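Local coordinates for aminotransferase TlmJ (Streptoalloteichus hindustanus, PDB 5UID), which transfers amino groups with the help of pyridoxal 5'-phosphate, as a member of the DegT/DnrJ/EryC1 aminotransferase family, probably in natural-product biosynthesis, at the interface of chains A and B. Residues are numbered along the deposited sequence; one frame, centred on the assembly and turned at random. Chains: chain A/B, Aminotransferase TlmJ.

The three contacts sample one two-fold symmetric interface, a pairing of subunits typical of fold-type I aminotransferases. Contact 1 lies about 21 Å from contact 2 and about 23 Å from contact 3, while contacts 2 and 3 are about 38 Å apart, all between the centres of their C-alpha atoms. Contact 3 shows, across the two-fold, the surroundings of the same leucine and valine, Leu214 and Val88, that meet in contact 1. One stretch of chain B runs from the tryptophans of contact 2 into contact 1; the equivalent loop of chain A continues into the arginines of contact 3, so each subunit's segment spreads the pairing along the interface.

Contact 1: the interface of chains A and B. Residues chain A 88, 92, 339; chain B 214, 238, 240-242.
Helix 88-95 and the 3-10 helix 337-339 of chain A meet strand 237-238 of chain B, the loop after it and the loop carrying B:Leu214. The amide of A:Asn92 is the polar centre. Its ND2 donates to the carbonyl O of B:Gly242 at 3.0 Å, fairly straight (153° at the hydrogen), and reaches that oxygen on a lone pair in the carbonyl plane. The same ND2 lies 2.9 Å from the carbonyl O of B:Leu214, a weak, bent bond. At the other end of the amide, OD1 accepts the phenol OH of A:Tyr339 at 2.8 Å, with the donor above the carbonyl plane. An asparagine suits the place because it donates across the interface while accepting within its own chain: the backbone carbonyls, which can only accept, call for the NH2 end toward chain B, and the tyrosine bond to OD1 fits that orientation. With CG beside the backbone N (chi1 -79°), the amide is set against the main chain of B:Phe241, its CG 3.6 Å from B:Phe241 CA, with OD1 in plane at the ring's edge. Amide and phenyl planes stand 73° apart. The phenyl ring slides past the A:Tyr339 ring in the opposite direction, CE1 of B:Phe241 being 3.7 Å from CD1 of the tyrosine. Slim and branched, B:Val238 can serve two neighbours with one methyl: CG2 is 3.9 Å from A:Val88 CG2 and 3.5 Å from A:Tyr339 OH.

Contact 2: the interface of chains A and B. Residues chain A 320, 325-327, 329; chain B 233-234.
A tryptophan pair in the loop preceding strand 237-238 of chain B packs against the segment that follows helix 309-321 of chain A. The indole of B:Trp233 lies beside this segment and loses more surface to the partner than any other residue of the patch. Its pyrrole N-H, on NE1, makes a weak bond to the backbone O of A:Thr326 at 3.3 Å, bent to 137° at the hydrogen, and that oxygen lies in plane at the indole edge. Tryptophan suits the place by joining a broad apolar surface to one donor. With CG between the backbone N and the carbonyl carbon (chi1 54°), its ring turns toward chain A and slides past A:Tyr325, whose phenol OH comes 3.6 Å from B:Trp233 CD1. One face of B:Trp233 is covered near its rim by CZ3 of B:Trp234, 3.9 Å above the plane, so the second indole backs the first. B:Trp234 receives the carbonyl carbon of A:Thr327 over one of its own faces, and its CB touches A:Thr327 OG1 at 3.7 Å. A:Arg329, at the margin of the contact, helps fix that hydroxyl: its NH2 donates to A:Thr327 OG1 at 2.8 Å, with the oxygen tilted 30° out of the guanidinium plane.

Contact 3: the interface of chains A and B. Residues chain A 214, 216, 243-244; chain B 62, 87-89.
The phenyl ring of B:Phe87 has CG1 of B:Val88 over one face, 4.1 Å above the plane and near the rim, while A:Leu214 CD1 approaches its CZ at 3.6 Å, beyond the rim and raised toward that same face. This is the subunit interface of a DegT/DnrJ/EryC1 aminotransferase, where a leucine from a loop enters a notch lined by the starts of helices 61-72 and 88-95. A forked side chain suits the notch because its methyls part: CD1 meets B:Phe87 and B:Val88, and CD2 lies 3.7 Å from both B:Thr62 CG2 and B:Gly89 CA. Glycine, lacking a side chain, lets the leucine approach the helix backbone. Shortening A:Leu214 to an alanine would probably leave B:Phe87 CZ and B:Gly89 CA without the leucine methyls that pack on them and open a gap at the helix starts. The long, flexible selenomethionine A:Met216 bends at chi3 (-66°) and rests its SE 4.0 Å from B:Val88 CG1. B:Thr62 turns CG2 anti to its main-chain nitrogen (OG1 chi1 -59°), which aims the methyl at A:Leu214 and at the backbone N of A:Arg244, 3.5 Å away. The extended A:Arg244 chain crosses this threonine at about a right angle, its CB 3.6 Å from B:Thr62 CB.

Contact 1: the interface of chains A and B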
loop_
_atom_site.group_PDB
_atom_site.type_symbol
_atom_site.label_atom_id
_atom_site.label_comp_id
_atom_site.label_asym_id
_atom_site.label_seq_id
_atom_site.Cartn_x
_atom_site.Cartn_y
_atom_site.Cartn_z
ATOM N N VAL A 88 -5.030 -11.564 10.930
ATOM C CA VAL A 88 -3.612 -11.840 11.154
ATOM C C VAL A 88 -2.791 -10.556 11.139
ATOM O O VAL A 88 -1.794 -10.438 11.864
ATOM C CB VAL A 88 -3.098 -12.858 10.114
ATOM C CG1 VAL A 88 -3.284 -12.328 8.697
ATOM C CG2 VAL A 88 -1.639 -13.207 10.374
ATOM N N ASN A 92 0.183 -9.187 13.672
ATOM C CA ASN A 92 1.479 -8.843 13.095
ATOM C C ASN A 92 1.852 -7.401 13.411
ATOM O O ASN A 92 3.025 -7.095 13.655
ATOM C CB ASN A 92 1.463 -9.078 11.582
ATOM C CG ASN A 92 1.627 -10.545 11.214
ATOM O OD1 ASN A 92 1.692 -11.414 12.084
ATOM N ND2 ASN A 92 1.690 -10.826 9.916
ATOM N N TYR A 339 3.388 -16.448 17.433
ATOM C CA TYR A 339 3.110 -15.430 18.439
ATOM C C TYR A 339 3.445 -15.888 19.855
ATOM O O TYR A 339 2.859 -15.381 20.819
ATOM C CB TYR A 339 1.647 -14.993 18.353
ATOM C CG TYR A 339 1.227 -14.571 16.964
ATOM C CD1 TYR A 339 1.773 -13.442 16.365
ATOM C CD2 TYR A 339 0.282 -15.298 16.254
ATOM C CE1 TYR A 339 1.391 -13.051 15.095
ATOM C CE2 TYR A 339 -0.107 -14.915 14.984
ATOM C CZ TYR A 339 0.451 -13.791 14.409
ATOM O OH TYR A 339 0.064 -13.410 13.145
ATOM N N LEU B 214 1.617 -10.788 4.422
ATOM C CA LEU B 214 1.471 -10.876 5.873
ATOM C C LEU B 214 2.315 -11.991 6.488
ATOM O O LEU B 214 2.018 -12.460 7.591
ATOM C CB LEU B 214 -0.001 -11.052 6.265
ATOM C CG LEU B 214 -0.934 -9.911 5.859
ATOM C CD1 LEU B 214 -2.330 -10.433 5.580
ATOM C CD2 LEU B 214 -0.973 -8.854 6.946
ATOM N N VAL B 238 2.420 -18.480 10.194
ATOM C CA VAL B 238 3.046 -17.168 10.087
ATOM C C VAL B 238 4.550 -17.352 10.218
ATOM O O VAL B 238 5.040 -17.778 11.270
ATOM C CB VAL B 238 2.514 -16.192 11.149
ATOM C CG1 VAL B 238 3.236 -14.856 11.055
ATOM C CG2 VAL B 238 1.011 -16.002 10.989
ATOM N N ALA B 240 6.662 -14.702 9.412
ATOM C CA ALA B 240 7.185 -13.365 9.649
ATOM C C ALA B 240 6.010 -12.443 9.924
ATOM O O ALA B 240 4.910 -12.653 9.405
ATOM C CB ALA B 240 8.005 -12.857 8.455
ATOM N N PHE B 241 6.248 -11.424 10.751
ATOM C CA PHE B 241 5.202 -10.471 11.120
ATOM C C PHE B 241 5.053 -9.399 10.035
ATOM O O PHE B 241 5.216 -8.199 10.260
ATOM C CB PHE B 241 5.508 -9.861 12.480
ATOM C CG PHE B 241 5.780 -10.881 13.551
ATOM C CD1 PHE B 241 4.823 -11.828 13.880
ATOM C CD2 PHE B 241 6.989 -10.891 14.229
ATOM C CE1 PHE B 241 5.067 -12.769 14.864
ATOM C CE2 PHE B 241 7.239 -11.830 15.216
ATOM C CZ PHE B 241 6.276 -12.771 15.535
ATOM N N GLY B 242 4.722 -9.867 8.831
ATOM C CA GLY B 242 4.688 -8.992 7.683
ATOM C C GLY B 242 3.449 -8.121 7.628
ATOM O O GLY B 242 2.412 -8.411 8.227
#

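Contact 2: the interface of chains A and B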
loop_
_atom_site.group_PDB
_atom_site.type_symbol
_atom_site.label_atom_id
_atom_site.label_comp_id
_atom_site.label_asym_id
_atom_site.label_seq_id
_atom_site.Cartn_x
_atom_site.Cartn_y
_atom_site.Cartn_z
ATOM N N TYR A 320 -18.634 -27.327 -1.590
ATOM C CA TYR A 320 -17.697 -27.007 -2.661
ATOM C C TYR A 320 -17.996 -27.824 -3.913
ATOM O O TYR A 320 -18.024 -27.286 -5.025
ATOM C CB TYR A 320 -16.259 -27.247 -2.197
ATOM C CG TYR A 320 -15.219 -26.820 -3.211
ATOM C CD1 TYR A 320 -14.707 -25.532 -3.203
ATOM C CD2 TYR A 320 -14.756 -27.703 -4.180
ATOM C CE1 TYR A 320 -13.759 -25.136 -4.127
ATOM C CE2 TYR A 320 -13.810 -27.312 -5.109
ATOM C CZ TYR A 320 -13.316 -26.027 -5.076
ATOM O OH TYR A 320 -12.373 -25.627 -5.994
ATOM N N TYR A 325 -19.138 -22.059 -2.499
ATOM C CA TYR A 325 -17.919 -21.845 -1.739
ATOM C C TYR A 325 -18.251 -21.440 -0.308
ATOM O O TYR A 325 -19.184 -20.668 -0.064
ATOM C CB TYR A 325 -17.050 -20.781 -2.404
ATOM C CG TYR A 325 -15.627 -20.772 -1.904
ATOM C CD1 TYR A 325 -14.715 -21.725 -2.335
ATOM C CD2 TYR A 325 -15.199 -19.818 -0.994
ATOM C CE1 TYR A 325 -13.409 -21.721 -1.879
ATOM C CE2 TYR A 325 -13.900 -19.805 -0.530
ATOM C CZ TYR A 325 -13.008 -20.756 -0.973
ATOM O OH TYR A 325 -11.713 -20.741 -0.510
ATOM N N THR A 326 -17.497 -21.993 0.640
ATOM C CA THR A 326 -17.605 -21.641 2.051
ATOM C C THR A 326 -16.197 -21.519 2.612
ATOM O O THR A 326 -15.232 -22.003 2.017
ATOM C CB THR A 326 -18.396 -22.665 2.884
ATOM O OG1 THR A 326 -17.808 -23.964 2.749
ATOM C CG2 THR A 326 -19.859 -22.707 2.471
ATOM N N THR A 327 -16.086 -20.872 3.769
ATOM C CA THR A 327 -14.798 -20.708 4.431
ATOM C C THR A 327 -15.048 -20.394 5.900
ATOM O O THR A 327 -16.193 -20.305 6.352
ATOM C CB THR A 327 -13.960 -19.609 3.769
ATOM O OG1 THR A 327 -12.650 -19.593 4.351
ATOM C CG2 THR A 327 -14.609 -18.245 3.970
ATOM N N ARG A 329 -13.664 -17.584 8.924
ATOM C CA ARG A 329 -12.910 -16.451 9.438
ATOM C C ARG A 329 -13.302 -16.258 10.895
ATOM O O ARG A 329 -14.466 -16.461 11.253
ATOM C CB ARG A 329 -13.204 -15.167 8.648
ATOM C CG ARG A 329 -12.886 -15.233 7.165
ATOM C CD ARG A 329 -11.390 -15.209 6.914
ATOM N NE ARG A 329 -11.091 -15.042 5.495
ATOM C CZ ARG A 329 -10.991 -16.048 4.634
ATOM N NH1 ARG A 329 -10.718 -15.806 3.359
ATOM N NH2 ARG A 329 -11.166 -17.295 5.050
ATOM N N TRP B 233 -8.880 -25.457 4.210
ATOM C CA TRP B 233 -8.103 -24.576 3.343
ATOM C C TRP B 233 -8.006 -23.144 3.864
ATOM O O TRP B 233 -7.461 -22.285 3.163
ATOM C CB TRP B 233 -8.694 -24.570 1.927
ATOM C CG TRP B 233 -10.158 -24.235 1.864
ATOM C CD1 TRP B 233 -10.728 -23.006 2.043
ATOM C CD2 TRP B 233 -11.237 -25.137 1.580
ATOM N NE1 TRP B 233 -12.092 -23.090 1.900
ATOM C CE2 TRP B 233 -12.430 -24.387 1.615
ATOM C CE3 TRP B 233 -11.309 -26.506 1.305
ATOM C CZ2 TRP B 233 -13.679 -24.961 1.384
ATOM C CZ3 TRP B 233 -12.549 -27.073 1.078
ATOM C CH2 TRP B 233 -13.718 -26.302 1.118
ATOM N N TRP B 234 -8.510 -22.865 5.065
ATOM C CA TRP B 234 -8.453 -21.525 5.633
ATOM C C TRP B 234 -7.373 -21.367 6.694
ATOM O O TRP B 234 -7.083 -20.233 7.090
ATOM C CB TRP B 234 -9.813 -21.142 6.230
ATOM C CG TRP B 234 -10.411 -22.201 7.103
ATOM C CD1 TRP B 234 -10.115 -22.449 8.412
ATOM C CD2 TRP B 234 -11.417 -23.152 6.732
ATOM N NE1 TRP B 234 -10.871 -23.497 8.878
ATOM C CE2 TRP B 234 -11.679 -23.946 7.866
ATOM C CE3 TRP B 234 -12.121 -23.410 5.550
ATOM C CZ2 TRP B 234 -12.613 -24.982 7.853
ATOM C CZ3 TRP B 234 -13.048 -24.437 5.539
ATOM C CH2 TRP B 234 -13.285 -25.211 6.682
#

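Contact 3: the interface of chains A and B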
loop_
_atom_site.group_PDB
_atom_site.type_symbol
_atom_site.label_atom_id
_atom_site.label_comp_id
_atom_site.label_asym_id
_atom_site.label_seq_id
_atom_site.Cartn_x
_atom_site.Cartn_y
_atom_site.Cartn_z
ATOM N N LEU A 214 5.728 9.273 4.704
ATOM C CA LEU A 214 7.171 9.073 4.840
ATOM C C LEU A 214 7.768 9.857 6.005
ATOM O O LEU A 214 8.983 10.077 6.051
ATOM C CB LEU A 214 7.903 9.431 3.539
ATOM C CG LEU A 214 7.553 8.585 2.314
ATOM C CD1 LEU A 214 7.689 9.405 1.046
ATOM C CD2 LEU A 214 8.448 7.359 2.247
HETATM N N MSE A 216 7.564 12.941 6.493
HETATM C CA MSE A 216 8.004 14.257 6.035
HETATM C C MSE A 216 7.208 15.399 6.664
HETATM O O MSE A 216 6.041 15.237 7.020
HETATM C CB MSE A 216 7.906 14.351 4.511
HETATM C CG MSE A 216 8.921 13.509 3.761
HETATM SE SE MSE A 216 8.844 13.802 1.829
HETATM C CE MSE A 216 7.075 13.072 1.476
ATOM N N ARG A 243 7.024 4.782 6.246
ATOM C CA ARG A 243 6.788 4.222 4.923
ATOM C C ARG A 243 5.898 5.178 4.132
ATOM O O ARG A 243 5.561 6.275 4.587
ATOM C CB ARG A 243 6.162 2.832 5.034
ATOM C CG ARG A 243 7.017 1.815 5.767
ATOM C CD ARG A 243 6.295 0.484 5.933
ATOM N NE ARG A 243 5.041 0.638 6.666
ATOM C CZ ARG A 243 4.938 0.604 7.992
ATOM N NH1 ARG A 243 6.019 0.419 8.741
ATOM N NH2 ARG A 243 3.755 0.756 8.569
ATOM N N ARG A 244 5.502 4.768 2.929
ATOM C CA ARG A 244 4.521 5.499 2.131
ATOM C C ARG A 244 3.203 4.747 2.267
ATOM O O ARG A 244 3.017 3.680 1.675
ATOM C CB ARG A 244 4.969 5.615 0.678
ATOM C CG ARG A 244 4.145 6.582 -0.161
ATOM C CD ARG A 244 4.726 6.703 -1.556
ATOM N NE ARG A 244 3.951 7.578 -2.436
ATOM C CZ ARG A 244 2.963 7.163 -3.223
ATOM N NH1 ARG A 244 2.617 5.882 -3.234
ATOM N NH2 ARG A 244 2.322 8.024 -4.005
ATOM N N THR B 62 8.210 2.371 -2.422
ATOM C CA THR B 62 8.662 2.549 -1.044
ATOM C C THR B 62 8.535 1.250 -0.261
ATOM O O THR B 62 9.459 0.854 0.458
ATOM C CB THR B 62 7.860 3.655 -0.360
ATOM O OG1 THR B 62 8.005 4.883 -1.086
ATOM C CG2 THR B 62 8.337 3.852 1.076
ATOM N N PHE B 87 15.797 8.929 -3.089
ATOM C CA PHE B 87 14.448 9.105 -2.574
ATOM C C PHE B 87 14.438 8.888 -1.066
ATOM O O PHE B 87 15.092 7.976 -0.551
ATOM C CB PHE B 87 13.480 8.142 -3.257
ATOM C CG PHE B 87 12.052 8.304 -2.817
ATOM C CD1 PHE B 87 11.353 9.462 -3.109
ATOM C CD2 PHE B 87 11.409 7.296 -2.118
ATOM C CE1 PHE B 87 10.036 9.617 -2.708
ATOM C CE2 PHE B 87 10.092 7.443 -1.712
ATOM C CZ PHE B 87 9.406 8.602 -2.008
ATOM N N VAL B 88 13.695 9.745 -0.360
ATOM C CA VAL B 88 13.652 9.694 1.101
ATOM C C VAL B 88 13.189 8.327 1.593
ATOM O O VAL B 88 13.627 7.857 2.650
ATOM C CB VAL B 88 12.755 10.831 1.637
ATOM C CG1 VAL B 88 11.362 10.753 1.023
ATOM C CG2 VAL B 88 12.681 10.796 3.155
ATOM N N GLY B 89 12.314 7.661 0.834
ATOM C CA GLY B 89 11.870 6.331 1.220
ATOM C C GLY B 89 12.996 5.318 1.295
ATOM O O GLY B 89 12.940 4.381 2.097
#